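Local coordinates for protein YiiM (Escherichia coli, PDB 1O65) that is of uncertain function but may bind molybdenum and pyridoxal phosphate and act as an oxidoreductase on nitrogenous compounds, at residues A[8-19]-A[167-177]; A[44-52]-A[63-71]. All coordinates share one frame; numbering follows the deposited sequence.

Contact 1. Residues A[8-19]-A[167-177]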
loop_
_atom_site.group_PDB
_atom_site.type_symbol
_atom_site.label_atom_id
_atom_site.label_comp_id
_atom_site.label_asym_id
_atom_site.label_seq_id
_atom_site.Cartn_x
_atom_site.Cartn_y
_atom_site.Cartn_z
ATOM N N VAL A 8 -8.963 -12.229 15.235
ATOM C CA VAL A 8 -9.499 -11.590 14.065
ATOM C C VAL A 8 -9.560 -12.598 12.896
ATOM O O VAL A 8 -10.400 -12.472 12.008
ATOM C CB VAL A 8 -8.734 -10.368 13.507
ATOM C CG1 VAL A 8 -9.007 -9.105 14.302
ATOM C CG2 VAL A 8 -7.252 -10.627 13.377
ATOM N N GLU A 9 -8.653 -13.583 12.910
ATOM C CA GLU A 9 -8.628 -14.592 11.869
ATOM C C GLU A 9 -9.980 -15.293 11.754
ATOM O O GLU A 9 -10.444 -15.590 10.650
ATOM C CB GLU A 9 -7.507 -15.615 12.099
ATOM C CG GLU A 9 -6.119 -14.998 11.938
ATOM C CD GLU A 9 -5.009 -16.019 12.006
ATOM O OE1 GLU A 9 -5.216 -17.088 12.625
ATOM O OE2 GLU A 9 -3.919 -15.796 11.441
ATOM N N ARG A 10 -10.629 -15.490 12.904
ATOM C CA ARG A 10 -11.911 -16.169 12.936
ATOM C C ARG A 10 -13.145 -15.329 12.794
ATOM O O ARG A 10 -14.224 -15.947 12.777
ATOM C CB ARG A 10 -11.973 -16.980 14.263
ATOM C CG ARG A 10 -10.918 -18.087 14.247
ATOM C CD ARG A 10 -11.171 -19.131 15.313
ATOM N NE ARG A 10 -11.011 -20.489 14.793
ATOM C CZ ARG A 10 -11.856 -21.082 13.949
ATOM N NH1 ARG A 10 -12.944 -20.463 13.505
ATOM N NH2 ARG A 10 -11.604 -22.318 13.531
ATOM N N GLU A 11 -13.097 -14.018 12.653
ATOM C CA GLU A 11 -14.278 -13.174 12.562
ATOM C C GLU A 11 -14.799 -13.032 11.133
ATOM O O GLU A 11 -15.724 -12.255 10.859
ATOM C CB GLU A 11 -13.959 -11.758 13.067
ATOM C CG GLU A 11 -13.828 -11.532 14.546
ATOM C CD GLU A 11 -15.110 -11.761 15.331
ATOM O OE1 GLU A 11 -15.980 -10.878 15.343
ATOM O OE2 GLU A 11 -15.218 -12.852 15.941
ATOM N N GLN A 12 -14.129 -13.682 10.171
ATOM C CA GLN A 12 -14.509 -13.617 8.773
ATOM C C GLN A 12 -14.593 -12.183 8.280
ATOM O O GLN A 12 -15.646 -11.757 7.778
ATOM C CB GLN A 12 -15.859 -14.339 8.525
ATOM C CG GLN A 12 -15.713 -15.834 8.635
ATOM C CD GLN A 12 -16.822 -16.684 8.078
ATOM O OE1 GLN A 12 -16.603 -17.903 7.961
ATOM N NE2 GLN A 12 -17.978 -16.140 7.736
ATOM N N MET A 13 -13.534 -11.400 8.517
ATOM C CA MET A 13 -13.542 -10.028 8.014
ATOM C C MET A 13 -13.614 -10.055 6.474
ATOM O O MET A 13 -12.759 -10.617 5.816
ATOM C CB MET A 13 -12.348 -9.215 8.464
ATOM C CG MET A 13 -12.234 -8.954 9.955
ATOM S SD MET A 13 -13.744 -8.507 10.773
ATOM C CE MET A 13 -14.232 -6.959 10.035
ATOM N N ARG A 14 -14.628 -9.416 5.926
ATOM C CA ARG A 14 -14.866 -9.361 4.487
ATOM C C ARG A 14 -14.998 -7.936 4.014
ATOM O O ARG A 14 -15.628 -7.103 4.655
ATOM C CB ARG A 14 -16.136 -10.190 4.164
ATOM C CG ARG A 14 -15.764 -11.563 3.675
ATOM C CD ARG A 14 -16.395 -12.721 4.378
ATOM N NE ARG A 14 -17.787 -12.893 4.065
ATOM C CZ ARG A 14 -18.518 -13.993 4.160
ATOM N NH1 ARG A 14 -18.035 -15.153 4.569
ATOM N NH2 ARG A 14 -19.797 -13.917 3.827
ATOM N N TYR A 15 -14.272 -7.566 2.950
ATOM C CA TYR A 15 -14.280 -6.182 2.478
ATOM C C TYR A 15 -14.543 -6.084 0.986
ATOM O O TYR A 15 -13.746 -6.540 0.158
ATOM C CB TYR A 15 -12.973 -5.493 2.847
ATOM C CG TYR A 15 -12.593 -5.546 4.312
ATOM C CD1 TYR A 15 -13.006 -4.586 5.220
ATOM C CD2 TYR A 15 -11.834 -6.606 4.801
ATOM C CE1 TYR A 15 -12.650 -4.636 6.560
ATOM C CE2 TYR A 15 -11.479 -6.679 6.134
ATOM C CZ TYR A 15 -11.888 -5.688 7.004
ATOM O OH TYR A 15 -11.503 -5.782 8.321
ATOM N N PRO A 16 -15.730 -5.571 0.646
ATOM C CA PRO A 16 -16.098 -5.372 -0.755
ATOM C C PRO A 16 -15.028 -4.528 -1.423
ATOM O O PRO A 16 -14.506 -3.584 -0.806
ATOM C CB PRO A 16 -17.431 -4.683 -0.679
ATOM C CG PRO A 16 -18.043 -5.131 0.594
ATOM C CD PRO A 16 -16.933 -5.589 1.515
ATOM N N VAL A 17 -14.673 -4.844 -2.672
ATOM C CA VAL A 17 -13.596 -4.068 -3.268
ATOM C C VAL A 17 -13.804 -3.657 -4.698
ATOM O O VAL A 17 -14.269 -4.443 -5.517
ATOM C CB VAL A 17 -12.274 -4.861 -3.082
ATOM C CG1 VAL A 17 -12.223 -6.087 -3.975
ATOM C CG2 VAL A 17 -11.071 -3.966 -3.314
ATOM N N ASP A 18 -13.494 -2.412 -5.018
ATOM C CA ASP A 18 -13.531 -1.896 -6.387
ATOM C C ASP A 18 -12.119 -2.069 -6.964
ATOM O O ASP A 18 -11.143 -1.796 -6.251
ATOM C CB ASP A 18 -13.922 -0.413 -6.374
ATOM C CG ASP A 18 -15.383 -0.229 -6.005
ATOM O OD1 ASP A 18 -16.188 -1.144 -6.318
ATOM O OD2 ASP A 18 -15.738 0.804 -5.431
ATOM N N VAL A 19 -12.031 -2.518 -8.195
ATOM C CA VAL A 19 -10.817 -2.853 -8.903
ATOM C C VAL A 19 -10.534 -1.913 -10.059
ATOM O O VAL A 19 -11.440 -1.574 -10.829
ATOM C CB VAL A 19 -10.951 -4.279 -9.519
ATOM C CG1 VAL A 19 -9.619 -4.733 -10.113
ATOM C CG2 VAL A 19 -11.497 -5.267 -8.524
ATOM N N SER A 167 -12.187 -10.772 -8.810
ATOM C CA SER A 167 -13.144 -9.886 -9.447
ATOM C C SER A 167 -13.651 -8.842 -8.469
ATOM O O SER A 167 -13.517 -8.931 -7.253
ATOM C CB SER A 167 -14.296 -10.663 -10.090
ATOM O OG SER A 167 -15.307 -10.987 -9.148
ATOM N N ALA A 168 -14.345 -7.854 -9.015
ATOM C CA ALA A 168 -14.952 -6.766 -8.269
ATOM C C ALA A 168 -16.066 -7.329 -7.390
ATOM O O ALA A 168 -16.434 -6.717 -6.390
ATOM C CB ALA A 168 -15.509 -5.717 -9.207
ATOM N N ASP A 169 -16.562 -8.503 -7.765
ATOM C CA ASP A 169 -17.603 -9.178 -7.028
ATOM C C ASP A 169 -17.106 -9.939 -5.822
ATOM O O ASP A 169 -17.875 -10.044 -4.867
ATOM C CB ASP A 169 -18.401 -10.125 -7.956
ATOM C CG ASP A 169 -19.217 -9.231 -8.886
ATOM O OD1 ASP A 169 -19.880 -8.327 -8.335
ATOM O OD2 ASP A 169 -19.122 -9.412 -10.111
ATOM N N ALA A 170 -15.917 -10.525 -5.883
ATOM C CA ALA A 170 -15.366 -11.226 -4.733
ATOM C C ALA A 170 -14.731 -10.241 -3.749
ATOM O O ALA A 170 -13.863 -9.446 -4.120
ATOM C CB ALA A 170 -14.288 -12.206 -5.199
ATOM N N PRO A 171 -15.102 -10.326 -2.483
ATOM C CA PRO A 171 -14.556 -9.498 -1.440
ATOM C C PRO A 171 -13.189 -9.951 -0.934
ATOM O O PRO A 171 -12.796 -11.101 -1.124
ATOM C CB PRO A 171 -15.556 -9.692 -0.282
ATOM C CG PRO A 171 -16.046 -11.087 -0.469
ATOM C CD PRO A 171 -16.118 -11.280 -1.971
ATOM N N LEU A 172 -12.421 -9.010 -0.362
ATOM C CA LEU A 172 -11.155 -9.378 0.273
ATOM C C LEU A 172 -11.495 -10.050 1.613
ATOM O O LEU A 172 -12.298 -9.515 2.372
ATOM C CB LEU A 172 -10.273 -8.167 0.588
ATOM C CG LEU A 172 -9.958 -7.240 -0.577
ATOM C CD1 LEU A 172 -9.091 -6.078 -0.102
ATOM C CD2 LEU A 172 -9.271 -8.015 -1.703
ATOM N N GLU A 173 -10.933 -11.218 1.853
ATOM C CA GLU A 173 -11.209 -11.930 3.105
ATOM C C GLU A 173 -9.907 -12.146 3.873
ATOM O O GLU A 173 -9.013 -12.879 3.433
ATOM C CB GLU A 173 -11.863 -13.280 2.841
ATOM C CG GLU A 173 -12.984 -13.316 1.812
ATOM C CD GLU A 173 -13.221 -14.706 1.255
ATOM O OE1 GLU A 173 -13.778 -15.542 1.988
ATOM O OE2 GLU A 173 -12.824 -15.013 0.111
ATOM N N LEU A 174 -9.832 -11.552 5.059
ATOM C CA LEU A 174 -8.617 -11.727 5.857
ATOM C C LEU A 174 -8.562 -13.159 6.361
ATOM O O LEU A 174 -9.481 -13.608 7.042
ATOM C CB LEU A 174 -8.585 -10.689 6.985
ATOM C CG LEU A 174 -7.408 -10.872 7.963
ATOM C CD1 LEU A 174 -6.139 -10.284 7.361
ATOM C CD2 LEU A 174 -7.742 -10.286 9.329
ATOM N N VAL A 175 -7.464 -13.864 6.115
ATOM C CA VAL A 175 -7.356 -15.262 6.542
ATOM C C VAL A 175 -6.241 -15.492 7.517
ATOM O O VAL A 175 -6.361 -16.376 8.382
ATOM C CB VAL A 175 -7.297 -16.220 5.337
ATOM C CG1 VAL A 175 -6.310 -15.761 4.264
ATOM C CG2 VAL A 175 -6.885 -17.609 5.801
ATOM N N SER A 176 -5.115 -14.770 7.401
ATOM C CA SER A 176 -4.047 -14.928 8.384
ATOM C C SER A 176 -3.470 -13.581 8.838
ATOM O O SER A 176 -3.227 -12.670 8.045
ATOM C CB SER A 176 -2.922 -15.820 7.872
ATOM O OG SER A 176 -3.373 -17.143 7.569
ATOM N N ARG A 177 -3.310 -13.441 10.153
ATOM C CA ARG A 177 -2.682 -12.290 10.772
ATOM C C ARG A 177 -1.358 -12.816 11.341
ATOM O O ARG A 177 -1.442 -13.575 12.296
ATOM C CB ARG A 177 -3.461 -11.597 11.873
ATOM C CG ARG A 177 -2.564 -10.507 12.529
ATOM C CD ARG A 177 -3.344 -9.235 12.725
ATOM N NE ARG A 177 -4.055 -8.751 11.579
ATOM C CZ ARG A 177 -5.112 -7.947 11.633
ATOM N NH1 ARG A 177 -5.525 -7.579 12.830
ATOM N NH2 ARG A 177 -5.713 -7.519 10.535
HETATM O O HOH W 1 -11.029 -12.772 9.130
HETATM O O HOH W 2 -8.575 -17.603 8.926
HETATM O O HOH W 3 -15.519 -7.123 -3.965
#

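Contact 2. Residues A[44-52]-A[63-71]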
loop_
_atom_site.group_PDB
_atom_site.type_symbol
_atom_site.label_atom_id
_atom_site.label_comp_id
_atom_site.label_asym_id
_atom_site.label_seq_id
_atom_site.Cartn_x
_atom_site.Cartn_y
_atom_site.Cartn_z
ATOM N N LEU A 44 -11.034 -11.149 -13.752
ATOM C CA LEU A 44 -9.745 -11.123 -14.398
ATOM C C LEU A 44 -8.719 -11.913 -13.571
ATOM O O LEU A 44 -8.823 -12.154 -12.371
ATOM C CB LEU A 44 -9.237 -9.730 -14.710
ATOM C CG LEU A 44 -8.894 -8.762 -13.594
ATOM C CD1 LEU A 44 -8.609 -7.372 -14.143
ATOM C CD2 LEU A 44 -9.990 -8.678 -12.528
ATOM N N MET A 45 -7.695 -12.355 -14.275
ATOM C CA MET A 45 -6.609 -13.137 -13.755
ATOM C C MET A 45 -5.604 -12.280 -12.991
ATOM O O MET A 45 -5.198 -11.191 -13.428
ATOM C CB MET A 45 -5.933 -13.843 -14.941
ATOM C CG MET A 45 -4.892 -14.861 -14.534
ATOM S SD MET A 45 -5.527 -16.179 -13.462
ATOM C CE MET A 45 -3.965 -16.670 -12.714
ATOM N N LEU A 46 -5.330 -12.685 -11.749
ATOM C CA LEU A 46 -4.310 -11.973 -10.967
ATOM C C LEU A 46 -3.039 -12.832 -11.024
ATOM O O LEU A 46 -3.053 -13.972 -10.532
ATOM C CB LEU A 46 -4.743 -11.704 -9.535
ATOM C CG LEU A 46 -3.653 -11.313 -8.538
ATOM C CD1 LEU A 46 -2.830 -10.107 -8.987
ATOM C CD2 LEU A 46 -4.226 -11.042 -7.151
ATOM N N THR A 47 -2.006 -12.320 -11.681
ATOM C CA THR A 47 -0.755 -13.079 -11.801
ATOM C C THR A 47 0.266 -12.605 -10.788
ATOM O O THR A 47 0.057 -11.600 -10.111
ATOM C CB THR A 47 -0.168 -13.003 -13.225
ATOM O OG1 THR A 47 0.914 -13.966 -13.310
ATOM C CG2 THR A 47 0.405 -11.653 -13.565
ATOM N N GLU A 48 1.421 -13.234 -10.708
ATOM C CA GLU A 48 2.487 -12.865 -9.798
ATOM C C GLU A 48 2.781 -11.368 -9.772
ATOM O O GLU A 48 2.987 -10.773 -8.732
ATOM C CB GLU A 48 3.796 -13.558 -10.240
ATOM C CG GLU A 48 5.009 -13.093 -9.438
ATOM C CD GLU A 48 6.269 -13.866 -9.759
ATOM O OE1 GLU A 48 6.852 -13.638 -10.843
ATOM O OE2 GLU A 48 6.712 -14.694 -8.937
ATOM N N LEU A 49 2.898 -10.778 -10.956
ATOM C CA LEU A 49 3.257 -9.399 -11.140
ATOM C C LEU A 49 2.116 -8.406 -11.089
ATOM O O LEU A 49 2.355 -7.207 -11.092
ATOM C CB LEU A 49 3.987 -9.292 -12.506
ATOM C CG LEU A 49 5.330 -10.035 -12.569
ATOM C CD1 LEU A 49 5.981 -9.793 -13.934
ATOM C CD2 LEU A 49 6.244 -9.575 -11.444
ATOM N N GLY A 50 0.861 -8.851 -11.105
ATOM C CA GLY A 50 -0.213 -7.860 -11.068
ATOM C C GLY A 50 -1.420 -8.344 -11.840
ATOM O O GLY A 50 -1.455 -9.506 -12.262
ATOM N N LEU A 51 -2.417 -7.497 -11.933
ATOM C CA LEU A 51 -3.662 -7.799 -12.624
ATOM C C LEU A 51 -3.535 -7.742 -14.138
ATOM O O LEU A 51 -3.018 -6.766 -14.700
ATOM C CB LEU A 51 -4.772 -6.832 -12.163
ATOM C CG LEU A 51 -5.395 -7.212 -10.799
ATOM C CD1 LEU A 51 -6.132 -6.037 -10.186
ATOM C CD2 LEU A 51 -6.350 -8.385 -10.954
ATOM N N GLU A 52 -3.930 -8.817 -14.807
ATOM C CA GLU A 52 -3.910 -8.825 -16.268
ATOM C C GLU A 52 -4.466 -7.509 -16.829
ATOM O O GLU A 52 -5.569 -7.092 -16.484
ATOM C CB GLU A 52 -4.764 -9.990 -16.779
ATOM C CG GLU A 52 -3.961 -11.255 -17.025
ATOM C CD GLU A 52 -2.842 -11.015 -18.013
ATOM O OE1 GLU A 52 -3.046 -10.259 -18.990
ATOM O OE2 GLU A 52 -1.752 -11.586 -17.833
ATOM N N GLY A 63 12.015 -6.123 -7.633
ATOM C CA GLY A 63 11.064 -6.157 -6.520
ATOM C C GLY A 63 9.615 -6.113 -6.997
ATOM O O GLY A 63 8.694 -6.008 -6.196
ATOM N N GLY A 64 9.391 -6.367 -8.276
ATOM C CA GLY A 64 8.117 -6.390 -8.931
ATOM C C GLY A 64 7.050 -7.249 -8.270
ATOM O O GLY A 64 5.897 -6.869 -8.103
ATOM N N PRO A 65 7.414 -8.472 -7.911
ATOM C CA PRO A 65 6.496 -9.364 -7.220
ATOM C C PRO A 65 5.980 -8.730 -5.936
ATOM O O PRO A 65 4.790 -8.858 -5.626
ATOM C CB PRO A 65 7.310 -10.625 -6.986
ATOM C CG PRO A 65 8.383 -10.591 -8.034
ATOM C CD PRO A 65 8.689 -9.140 -8.252
ATOM N N ASP A 66 6.780 -7.962 -5.207
ATOM C CA ASP A 66 6.356 -7.276 -3.996
ATOM C C ASP A 66 5.439 -6.087 -4.225
ATOM O O ASP A 66 5.032 -5.473 -3.243
ATOM C CB ASP A 66 7.588 -6.747 -3.220
ATOM C CG ASP A 66 8.388 -7.887 -2.627
ATOM O OD1 ASP A 66 7.804 -8.928 -2.281
ATOM O OD2 ASP A 66 9.623 -7.740 -2.512
ATOM N N ARG A 67 5.172 -5.677 -5.462
ATOM C CA ARG A 67 4.299 -4.516 -5.668
ATOM C C ARG A 67 3.298 -4.796 -6.777
ATOM O O ARG A 67 2.962 -3.950 -7.588
ATOM C CB ARG A 67 5.104 -3.251 -5.929
ATOM C CG ARG A 67 6.225 -3.360 -6.931
ATOM C CD ARG A 67 7.130 -2.108 -6.904
ATOM N NE ARG A 67 8.449 -2.456 -7.487
ATOM C CZ ARG A 67 8.615 -2.662 -8.785
ATOM N NH1 ARG A 67 7.596 -2.554 -9.633
ATOM N NH2 ARG A 67 9.802 -2.999 -9.260
ATOM N N ALA A 68 2.798 -6.025 -6.778
ATOM C CA ALA A 68 1.829 -6.481 -7.758
ATOM C C ALA A 68 0.511 -5.718 -7.663
ATOM O O ALA A 68 -0.121 -5.502 -8.705
ATOM C CB ALA A 68 1.613 -7.980 -7.550
ATOM N N LEU A 69 0.076 -5.331 -6.467
ATOM C CA LEU A 69 -1.161 -4.643 -6.229
ATOM C C LEU A 69 -1.039 -3.472 -5.244
ATOM O O LEU A 69 -0.440 -3.605 -4.184
ATOM C CB LEU A 69 -2.215 -5.591 -5.626
ATOM C CG LEU A 69 -2.843 -6.658 -6.496
ATOM C CD1 LEU A 69 -3.367 -7.808 -5.648
ATOM C CD2 LEU A 69 -3.974 -6.104 -7.364
ATOM N N CYS A 70 -1.698 -2.372 -5.554
ATOM C CA CYS A 70 -1.659 -1.161 -4.739
ATOM C C CYS A 70 -3.042 -0.917 -4.129
ATOM O O CYS A 70 -4.032 -0.963 -4.877
ATOM C CB CYS A 70 -1.268 0.036 -5.619
ATOM S SG CYS A 70 -1.352 1.638 -4.732
ATOM N N HIS A 71 -3.121 -0.632 -2.849
ATOM C CA HIS A 71 -4.404 -0.416 -2.191
ATOM C C HIS A 71 -4.520 1.007 -1.657
ATOM O O HIS A 71 -3.563 1.477 -1.037
ATOM C CB HIS A 71 -4.488 -1.364 -0.956
ATOM C CG HIS A 71 -5.877 -1.554 -0.447
ATOM N ND1 HIS A 71 -6.476 -2.809 -0.367
ATOM C CD2 HIS A 71 -6.818 -0.662 -0.051
ATOM C CE1 HIS A 71 -7.717 -2.671 0.068
ATOM N NE2 HIS A 71 -7.946 -1.385 0.272
HETATM O O HOH W 4 3.655 -11.115 -6.320
HETATM O O HOH W 5 -2.002 -4.722 -10.662
#

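Contact 1. Residues A[8-19]-A[167-177]
Val8 and Arg177 meet at one end of an antiparallel strand pair joining 14-21 to 172-176 in the mixed sheet of the MOSC domain. Val8 CG2 lies 3.5 Å above one face of the Arg177 guanidinium, offset toward its rim; Arg177 NE forms a salt bridge with Asp114. Next comes Glu9, whose chain, extended beyond CG, brings OE2 to Arg177 N at 2.8 Å through its anti lone pair, nearly straight (161° at the hydrogen). With an alanine in its place the carboxylate is gone and Arg177 N would probably lose this acceptor, beside the classic beta bulge of Val175 and Ser176 opposite Ile115. Water joins Met13 N to Leu174 O, and Met13 O takes Leu174 N directly at 3.2 Å. In the non-hydrogen-bonded pair, Arg14 CG runs alongside Glu173 CG at 3.8 Å, while Glu173 OE1 turns to Arg117 in a salt bridge. Tyr15 and Leu172 form the hydrogen-bonded pair: Tyr15 N reaches Leu172 O at 2.8 Å, and Leu172 N returns to Tyr15 O at 2.9 Å. Val17 crosses Leu172 at about a right angle, beside Trp118. Val19, with CG2 anti to its carbonyl carbon, sets that methyl 3.8 Å from Ala168 CA.

Contact 2. Residues A[44-52]-A[63-71]
Leu49 CD2 sits over one face of the flat Gly64-Pro65 peptide, 3.9 Å from Pro65 N, and the same methyl touches the ring at Pro65 CD. The Arg67 guanidinium has Gly64 CA over the centre of one face. At the edge of this surface patch Glu48 CG lies alongside Pro65 CB. Residues 44-52 form a beta hairpin closed by a type I turn from Thr47 to Gly50, which rests on the bend leading into strand 69-73. Ala68 points its methyl at the turn, with CB 3.3 Å from Glu48 O. Gly50 CA makes a CA-H...O contact with Ala68 O at 3.3 Å; a CB would crowd that oxygen and, with phi at 148°, the preceding carbonyl as well. Inside, Leu69 holds CG beside its backbone N (chi1 -72°), which sends CD1 to Leu46 CD2, tip to tip at 3.7 Å, and CD2 to Leu51 CD1 at 3.6 Å, Leu51 crossing it at about a right angle. Ile123 and Val166 border this cluster. One water joins Glu48 O to Pro65 O; another accepts from Leu51 N and donates to Ala68 O. Apolar fit, CA-H...O contacts and water bridges, not strand pairing, thus hold hairpin to bend.

Both contacts are partly buried, and both reach the mixed sheet, but in different ways. Contact 1 pairs two of its strands directly, through backbone hydrogen bonds, with charged side chains toward the outside; contact 2 packs a hairpin of the separate three-stranded sheet against the start of strand 69-73, mostly through leucines and bridging waters. Contact 2, nearer the centre of the chain, is nested inside the long loop that contact 1 closes. Their centres are about 17 Å apart, yet their buried sides touch: Leu172 CD1 packs on His71 CE1, and Val19 CG1 on Leu51 CD1, each at 3.7 Å. Strand 164-167, which pairs with 43-47, runs on into segment 167-177 and so ties the two sheets together.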